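Local coordinates for leucine-rich-repeat protein (Methanosarcina barkeri, PDB 4WNR), which binds guanine nucleotide through the Roc G domain of this Roc-COR fragment, and as a full-length Roco protein may have serine/threonine kinase activity, at residues V145-N150 with K173-I178; K151-P156 with S179-R184. All blocks are in the same frame, centred on the assembly; numbering follows the deposited sequence.

Contact 1 (V145-N150 with K173-I178); sequences VLVALN and KGFFRI. With GDP (guanosine-5'-diphosphate), chain B; SO4 (sulfate ion), chain E.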
loop_
_atom_site.group_PDB
_atom_site.type_symbol
_atom_site.label_atom_id
_atom_site.label_comp_id
_atom_site.label_asym_id
_atom_site.label_seq_id
_atom_site.Cartn_x
_atom_site.Cartn_y
_atom_site.Cartn_z
ATOM N N VAL A 145 5.274 -9.551 10.253
ATOM C CA VAL A 145 4.255 -8.725 10.896
ATOM C C VAL A 145 4.689 -8.354 12.310
ATOM O O VAL A 145 5.164 -9.202 13.061
ATOM C CB VAL A 145 2.900 -9.461 10.970
ATOM C CG1 VAL A 145 1.822 -8.554 11.553
ATOM C CG2 VAL A 145 2.481 -9.960 9.596
ATOM N N LEU A 146 4.530 -7.079 12.656
ATOM C CA LEU A 146 4.759 -6.602 14.020
ATOM C C LEU A 146 3.447 -6.072 14.591
ATOM O O LEU A 146 2.872 -5.123 14.060
ATOM C CB LEU A 146 5.832 -5.512 14.042
ATOM C CG LEU A 146 7.285 -5.994 14.136
ATOM C CD1 LEU A 146 7.693 -6.804 12.915
ATOM C CD2 LEU A 146 8.220 -4.808 14.319
ATOM N N VAL A 147 2.976 -6.696 15.668
ATOM C CA VAL A 147 1.694 -6.338 16.272
ATOM C C VAL A 147 1.900 -5.282 17.355
ATOM O O VAL A 147 2.681 -5.484 18.286
ATOM C CB VAL A 147 0.989 -7.563 16.885
ATOM C CG1 VAL A 147 -0.419 -7.199 17.341
ATOM C CG2 VAL A 147 0.933 -8.709 15.881
ATOM N N ALA A 148 1.193 -4.163 17.222
ATOM C CA ALA A 148 1.256 -3.066 18.189
ATOM C C ALA A 148 -0.064 -2.950 18.949
ATOM O O ALA A 148 -1.095 -2.616 18.363
ATOM C CB ALA A 148 1.573 -1.759 17.481
ATOM N N LEU A 149 -0.023 -3.235 20.249
ATOM C CA LEU A 149 -1.193 -3.099 21.116
ATOM C C LEU A 149 -1.237 -1.676 21.669
ATOM O O LEU A 149 -0.689 -1.397 22.735
ATOM C CB LEU A 149 -1.145 -4.118 22.262
ATOM C CG LEU A 149 -1.357 -5.594 21.906
ATOM C CD1 LEU A 149 -0.141 -6.188 21.210
ATOM C CD2 LEU A 149 -1.680 -6.399 23.155
ATOM N N ASN A 150 -1.890 -0.781 20.930
ATOM C CA ASN A 150 -1.914 0.645 21.261
ATOM C C ASN A 150 -2.971 0.975 22.314
ATOM O O ASN A 150 -3.892 0.189 22.544
ATOM C CB ASN A 150 -2.161 1.472 19.992
ATOM C CG ASN A 150 -1.722 2.922 20.135
ATOM O OD1 ASN A 150 -0.651 3.210 20.666
ATOM N ND2 ASN A 150 -2.549 3.842 19.654
ATOM N N LYS A 173 6.471 -11.491 14.241
ATOM C CA LYS A 173 7.814 -11.462 14.826
ATOM C C LYS A 173 7.843 -10.919 16.258
ATOM O O LYS A 173 8.831 -11.107 16.971
ATOM C CB LYS A 173 8.757 -10.627 13.951
ATOM C CG LYS A 173 8.826 -11.064 12.496
ATOM C CD LYS A 173 9.275 -12.511 12.347
ATOM C CE LYS A 173 9.443 -12.889 10.885
ATOM N NZ LYS A 173 9.726 -14.341 10.719
ATOM N N GLY A 174 6.779 -10.238 16.674
ATOM C CA GLY A 174 6.706 -9.710 18.034
ATOM C C GLY A 174 5.433 -8.947 18.355
ATOM O O GLY A 174 4.783 -8.388 17.467
ATOM N N PHE A 175 5.082 -8.935 19.639
ATOM C CA PHE A 175 3.950 -8.164 20.151
ATOM C C PHE A 175 4.478 -7.044 21.040
ATOM O O PHE A 175 5.444 -7.238 21.777
ATOM C CB PHE A 175 3.011 -9.058 20.957
ATOM C CG PHE A 175 2.428 -10.197 20.169
ATOM C CD1 PHE A 175 3.099 -11.411 20.083
ATOM C CD2 PHE A 175 1.205 -10.062 19.525
ATOM C CE1 PHE A 175 2.562 -12.466 19.364
ATOM C CE2 PHE A 175 0.664 -11.113 18.804
ATOM C CZ PHE A 175 1.343 -12.317 18.725
ATOM N N PHE A 176 3.848 -5.875 20.968
ATOM C CA PHE A 176 4.315 -4.700 21.710
ATOM C C PHE A 176 3.176 -3.853 22.268
ATOM O O PHE A 176 2.408 -3.252 21.514
ATOM C CB PHE A 176 5.214 -3.840 20.821
ATOM C CG PHE A 176 6.520 -4.489 20.485
ATOM C CD1 PHE A 176 7.605 -4.381 21.344
ATOM C CD2 PHE A 176 6.664 -5.228 19.317
ATOM C CE1 PHE A 176 8.811 -4.986 21.041
ATOM C CE2 PHE A 176 7.867 -5.837 19.009
ATOM C CZ PHE A 176 8.943 -5.716 19.872
ATOM N N ARG A 177 3.081 -3.812 23.596
ATOM C CA ARG A 177 2.148 -2.925 24.287
ATOM C C ARG A 177 2.717 -1.514 24.280
ATOM O O ARG A 177 3.792 -1.274 24.828
ATOM C CB ARG A 177 1.914 -3.403 25.721
ATOM C CG ARG A 177 1.110 -4.690 25.803
ATOM C CD ARG A 177 1.094 -5.286 27.202
ATOM N NE ARG A 177 0.179 -4.582 28.103
ATOM C CZ ARG A 177 0.521 -3.595 28.933
ATOM N NH1 ARG A 177 1.777 -3.156 29.008
ATOM N NH2 ARG A 177 -0.408 -3.039 29.702
ATOM N N ILE A 178 2.004 -0.590 23.643
ATOM C CA ILE A 178 2.476 0.787 23.509
ATOM C C ILE A 178 1.393 1.814 23.821
ATOM O O ILE A 178 0.203 1.495 23.876
ATOM C CB ILE A 178 3.033 1.065 22.093
ATOM C CG1 ILE A 178 1.955 0.845 21.028
ATOM C CG2 ILE A 178 4.242 0.181 21.814
ATOM C CD1 ILE A 178 2.357 1.303 19.642
HETATM P PB GDP B . -5.892 6.132 12.775
HETATM O O1B GDP B . -5.407 5.058 13.870
HETATM O O2B GDP B . -4.821 6.045 11.582
HETATM O O3B GDP B . -7.261 5.838 12.291
HETATM O O3A GDP B . -5.721 7.628 13.343
HETATM P PA GDP B . -5.307 7.979 14.857
HETATM O O1A GDP B . -4.267 7.074 15.383
HETATM O O2A GDP B . -4.771 9.494 14.755
HETATM O "O5'" GDP B . -6.665 8.045 15.723
HETATM C "C5'" GDP B . -6.689 7.544 17.023
HETATM C "C4'" GDP B . -7.258 8.632 17.958
HETATM O "O4'" GDP B . -6.932 8.267 19.316
HETATM C "C3'" GDP B . -6.626 10.008 17.753
HETATM O "O3'" GDP B . -7.508 11.027 18.246
HETATM C "C2'" GDP B . -5.373 9.940 18.590
HETATM O "O2'" GDP B . -5.031 11.239 19.102
HETATM C "C1'" GDP B . -5.759 9.016 19.738
HETATM N N9 GDP B . -4.662 8.070 20.108
HETATM C C8 GDP B . -3.807 7.431 19.310
HETATM N N7 GDP B . -3.003 6.692 20.063
HETATM C C5 GDP B . -3.353 6.864 21.334
HETATM C C6 GDP B . -2.856 6.347 22.460
HETATM O O6 GDP B . -1.912 5.561 22.438
HETATM N N1 GDP B . -3.421 6.704 23.685
HETATM C C2 GDP B . -4.498 7.598 23.693
HETATM N N2 GDP B . -5.060 7.960 24.842
HETATM N N3 GDP B . -4.954 8.084 22.527
HETATM C C4 GDP B . -4.385 7.720 21.363
HETATM S S SO4 E . 5.183 -6.254 26.556
HETATM O O1 SO4 E . 6.295 -7.230 26.636
HETATM O O2 SO4 E . 5.223 -5.360 27.735
HETATM O O3 SO4 E . 5.309 -5.443 25.324
HETATM O O4 SO4 E . 3.896 -6.982 26.536
#

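Contact 2 (K151-P156 with S179-R184); sequences KIDENP and SCKEDR. With GDP (guanosine-5'-diphosphate), chain B.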
loop_
_atom_site.group_PDB
_atom_site.type_symbol
_atom_site.label_atom_id
_atom_site.label_comp_id
_atom_site.label_asym_id
_atom_site.label_seq_id
_atom_site.Cartn_x
_atom_site.Cartn_y
_atom_site.Cartn_z
ATOM N N LYS A 151 -2.811 2.134 22.952
ATOM C CA LYS A 151 -3.762 2.671 23.940
ATOM C C LYS A 151 -3.854 1.833 25.222
ATOM O O LYS A 151 -4.948 1.527 25.704
ATOM C CB LYS A 151 -5.155 2.871 23.319
ATOM C CG LYS A 151 -5.199 3.956 22.257
ATOM C CD LYS A 151 -6.460 3.872 21.415
ATOM C CE LYS A 151 -6.573 5.074 20.491
ATOM N NZ LYS A 151 -7.582 4.862 19.422
ATOM N N ILE A 152 -2.697 1.478 25.776
ATOM C CA ILE A 152 -2.648 0.777 27.068
ATOM C C ILE A 152 -2.904 1.723 28.244
ATOM O O ILE A 152 -3.236 1.274 29.339
ATOM C CB ILE A 152 -1.317 0.017 27.282
ATOM C CG1 ILE A 152 -0.120 0.977 27.341
ATOM C CG2 ILE A 152 -1.134 -1.027 26.192
ATOM C CD1 ILE A 152 1.183 0.309 27.732
ATOM N N ASP A 153 -2.738 3.024 28.016
ATOM C CA ASP A 153 -3.072 4.036 29.024
ATOM C C ASP A 153 -4.581 4.104 29.285
ATOM O O ASP A 153 -5.007 4.385 30.406
ATOM C CB ASP A 153 -2.546 5.417 28.615
ATOM C CG ASP A 153 -3.102 5.889 27.286
ATOM O OD1 ASP A 153 -3.015 5.125 26.302
ATOM O OD2 ASP A 153 -3.616 7.023 27.217
ATOM N N GLU A 154 -5.377 3.846 28.249
ATOM C CA GLU A 154 -6.837 3.787 28.375
ATOM C C GLU A 154 -7.318 2.428 28.884
ATOM O O GLU A 154 -8.367 2.342 29.520
ATOM C CB GLU A 154 -7.504 4.093 27.033
ATOM C CG GLU A 154 -7.299 5.522 26.554
ATOM C CD GLU A 154 -8.147 5.867 25.341
ATOM O OE1 GLU A 154 -8.501 4.948 24.571
ATOM O OE2 GLU A 154 -8.458 7.064 25.156
ATOM N N ASN A 155 -6.556 1.375 28.592
ATOM C CA ASN A 155 -6.888 0.018 29.033
ATOM C C ASN A 155 -5.619 -0.808 29.282
ATOM O O ASN A 155 -5.136 -1.493 28.381
ATOM C CB ASN A 155 -7.792 -0.666 28.001
ATOM C CG ASN A 155 -8.435 -1.940 28.530
ATOM O OD1 ASN A 155 -7.817 -2.705 29.273
ATOM N ND2 ASN A 155 -9.684 -2.179 28.138
ATOM N N PRO A 156 -5.070 -0.738 30.511
ATOM C CA PRO A 156 -3.846 -1.466 30.882
ATOM C C PRO A 156 -3.934 -2.985 30.735
ATOM O O PRO A 156 -2.949 -3.626 30.369
ATOM C CB PRO A 156 -3.649 -1.094 32.356
ATOM C CG PRO A 156 -4.348 0.209 32.519
ATOM C CD PRO A 156 -5.525 0.153 31.594
ATOM N N SER A 179 1.836 3.049 24.030
ATOM C CA SER A 179 0.951 4.199 24.193
ATOM C C SER A 179 1.545 5.387 23.443
ATOM O O SER A 179 2.571 5.930 23.849
ATOM C CB SER A 179 0.777 4.546 25.672
ATOM O OG SER A 179 -0.044 5.692 25.834
ATOM N N CYS A 180 0.903 5.778 22.345
ATOM C CA CYS A 180 1.358 6.923 21.556
ATOM C C CYS A 180 1.160 8.246 22.295
ATOM O O CYS A 180 1.873 9.215 22.035
ATOM C CB CYS A 180 0.636 6.965 20.208
ATOM S SG CYS A 180 1.033 5.581 19.114
ATOM N N LYS A 181 0.195 8.280 23.213
ATOM C CA LYS A 181 -0.069 9.471 24.020
ATOM C C LYS A 181 1.044 9.699 25.039
ATOM O O LYS A 181 1.643 10.772 25.078
ATOM C CB LYS A 181 -1.417 9.341 24.736
ATOM C CG LYS A 181 -1.827 10.569 25.539
ATOM C CD LYS A 181 -3.232 10.421 26.096
ATOM C CE LYS A 181 -3.618 11.605 26.968
ATOM N NZ LYS A 181 -4.971 11.433 27.567
ATOM N N GLU A 182 1.315 8.680 25.849
ATOM C CA GLU A 182 2.323 8.768 26.911
ATOM C C GLU A 182 3.741 8.420 26.441
ATOM O O GLU A 182 4.690 8.517 27.220
ATOM C CB GLU A 182 1.933 7.857 28.080
ATOM C CG GLU A 182 0.607 8.226 28.732
ATOM C CD GLU A 182 0.271 7.361 29.937
ATOM O OE1 GLU A 182 0.891 6.285 30.108
ATOM O OE2 GLU A 182 -0.625 7.757 30.714
ATOM N N ASP A 183 3.877 8.013 25.180
ATOM C CA ASP A 183 5.173 7.655 24.584
ATOM C C ASP A 183 5.838 6.479 25.313
ATOM O O ASP A 183 7.026 6.523 25.633
ATOM C CB ASP A 183 6.107 8.876 24.542
ATOM C CG ASP A 183 7.297 8.683 23.606
ATOM O OD1 ASP A 183 7.177 7.940 22.608
ATOM O OD2 ASP A 183 8.360 9.280 23.871
ATOM N N ARG A 184 5.056 5.432 25.569
ATOM C CA ARG A 184 5.555 4.212 26.208
ATOM C C ARG A 184 5.681 3.072 25.202
ATOM O O ARG A 184 4.763 2.824 24.422
ATOM C CB ARG A 184 4.625 3.779 27.342
ATOM C CG ARG A 184 4.824 4.543 28.640
ATOM C CD ARG A 184 4.225 3.789 29.816
ATOM N NE ARG A 184 2.772 3.661 29.709
ATOM C CZ ARG A 184 2.017 2.869 30.469
ATOM N NH1 ARG A 184 2.564 2.104 31.411
ATOM N NH2 ARG A 184 0.701 2.837 30.282
HETATM P PB GDP B . -5.892 6.132 12.775
HETATM O O1B GDP B . -5.407 5.058 13.870
HETATM O O2B GDP B . -4.821 6.045 11.582
HETATM O O3B GDP B . -7.261 5.838 12.291
HETATM O O3A GDP B . -5.721 7.628 13.343
HETATM P PA GDP B . -5.307 7.979 14.857
HETATM O O1A GDP B . -4.267 7.074 15.383
HETATM O O2A GDP B . -4.771 9.494 14.755
HETATM O "O5'" GDP B . -6.665 8.045 15.723
HETATM C "C5'" GDP B . -6.689 7.544 17.023
HETATM C "C4'" GDP B . -7.258 8.632 17.958
HETATM O "O4'" GDP B . -6.932 8.267 19.316
HETATM C "C3'" GDP B . -6.626 10.008 17.753
HETATM O "O3'" GDP B . -7.508 11.027 18.246
HETATM C "C2'" GDP B . -5.373 9.940 18.590
HETATM O "O2'" GDP B . -5.031 11.239 19.102
HETATM C "C1'" GDP B . -5.759 9.016 19.738
HETATM N N9 GDP B . -4.662 8.070 20.108
HETATM C C8 GDP B . -3.807 7.431 19.310
HETATM N N7 GDP B . -3.003 6.692 20.063
HETATM C C5 GDP B . -3.353 6.864 21.334
HETATM C C6 GDP B . -2.856 6.347 22.460
HETATM O O6 GDP B . -1.912 5.561 22.438
HETATM N N1 GDP B . -3.421 6.704 23.685
HETATM C C2 GDP B . -4.498 7.598 23.693
HETATM N N2 GDP B . -5.060 7.960 24.842
HETATM N N3 GDP B . -4.954 8.084 22.527
HETATM C C4 GDP B . -4.385 7.720 21.363
#

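Contact 1 (V145-N150 with K173-I178)
Val147 and Phe175 are neighbours across two parallel strands of the Roc G domain. The two strands belong to a beta-alpha-beta unit of the P-loop GTPase fold, joined by helix 162-168. Their directions differ by 17°. Backbone bonds link them in parallel fashion: Val147 N donates to Gly174 O at 3.1 Å, and Val147 O accepts from Phe176 N. Leu149 N then reaches Phe176 O, and Leu149 O takes Ile178 N.

The side chains of Val147 and Phe175 point the same way, on the face that also carries Leu149 and Arg177. Val147 CB is 3.6 Å from Phe175 CD2, and its CG2 lies near CE2 of the same ring. CB comes to the ring obliquely. Leu149 CD1 instead lies at the edge of that ring, near its plane, and is 4.3 Å from Phe175 CB. Helix 162-168 covers this face, where Leu165 and Gln166 touch Phe175.

The other face holds Leu146, Ala148 and Phe176. Helix 186-198 packs there, with Lys192 against both Leu146 and Phe176. Leu146 CD1 meets Lys173 CB at 4.1 Å, and the lysine chain bends at chi2 beyond this point.

On the side of strand 173-177 away from strand 145-149, Arg177 N donates to O3 of a sulfate, probably from the crystallisation liquor, at 3.3 Å. Arg177 NH2 is hydrogen-bonded to Pro156 O.

At the C-terminal end, with CG anti to the backbone N (chi1 -160°), the Asn150 amide lies at the base: ND2 is 2.9 Å from GDP N7. ND2 is also hydrogen-bonded to Ala52 O of the nucleotide-binding loop. The Ile178 side chain reaches back across the strands: its CD1 is 3.8 Å from Ala148 CB, while its CG1 is 3.5 Å from Asn150 OD1.

Contact 2 (K151-P156 with S179-R184)
Lys151 and Ser179 face each other with CA atoms 5.0 Å apart, and from there two irregular loops separate, the second folding back so that Asp183 and Arg184 both oppose Ser179 in a G1 beta bulge.

Asp153 and Ser179 carry the polar contact. With CG between the backbone N and the carbonyl carbon (chi1 59°), the Asp153 carboxylate meets the Watson-Crick edge of guanine with both oxygens. OD1 accepts from GDP N1 at 3.1 Å, and OD2 accepts from GDP N2 at 2.9 Å, with an N-H...O angle of 166°. Ser179 OG donates a weak hydrogen bond to Asp153 OD1 from the other loop. OG also accepts from Glu182 N, which makes an ST motif. The Ser179 hydroxyl is thus placed as a second-shell partner that may steady the aspartate. On the same loop, Cys180 N donates to GDP O6 at 2.8 Å.

Two lysines sandwich the base. Lys151 runs extended across one face, with CG 3.4 Å from GDP C6 and CE over C4. Lys181 lies over the opposite face, where its CB is 3.5 Å from GDP N1. Lys181 NZ stays 4.6 Å from Asp153 OD2, so any charge attraction would act without direct contact.

Farther from the nucleotide, Ile152 and Arg184 close the contact. Ile152 CD1 lies over one face of the Arg184 guanidinium, offset toward its rim. Arg184 NE forms a salt bridge with Glu182 OE1 at 3.3 Å. The carboxylate of Glu182 in turn packs against Asp153 CB.

This is the guanine-specificity site of a small G protein. The first loop continues the Asn-Lys-x-Asp (G4) motif, and the second is the Ser-Cys-Lys form of the G5 motif.

Contact 2 continues contact 1 directly: each strand of the 145-150 and 173-178 pair runs on into one of the two loops. Along the chain the segments alternate, in the order 145-150, 151-156, 173-178, 179-184. The contact centres are 13 Å apart. In sequence, helix 162-168 comes between the two strand-loop halves, and helix 186-198 follows the second. At the junction, Asn150 OD1 packs on Cys180 SG, and Ile178 O packs on Ile152 CG1. Both contacts touch GDP. The paired strands thus bring the G4 and G5 loops out side by side, consistent with their joint hold on the guanine base.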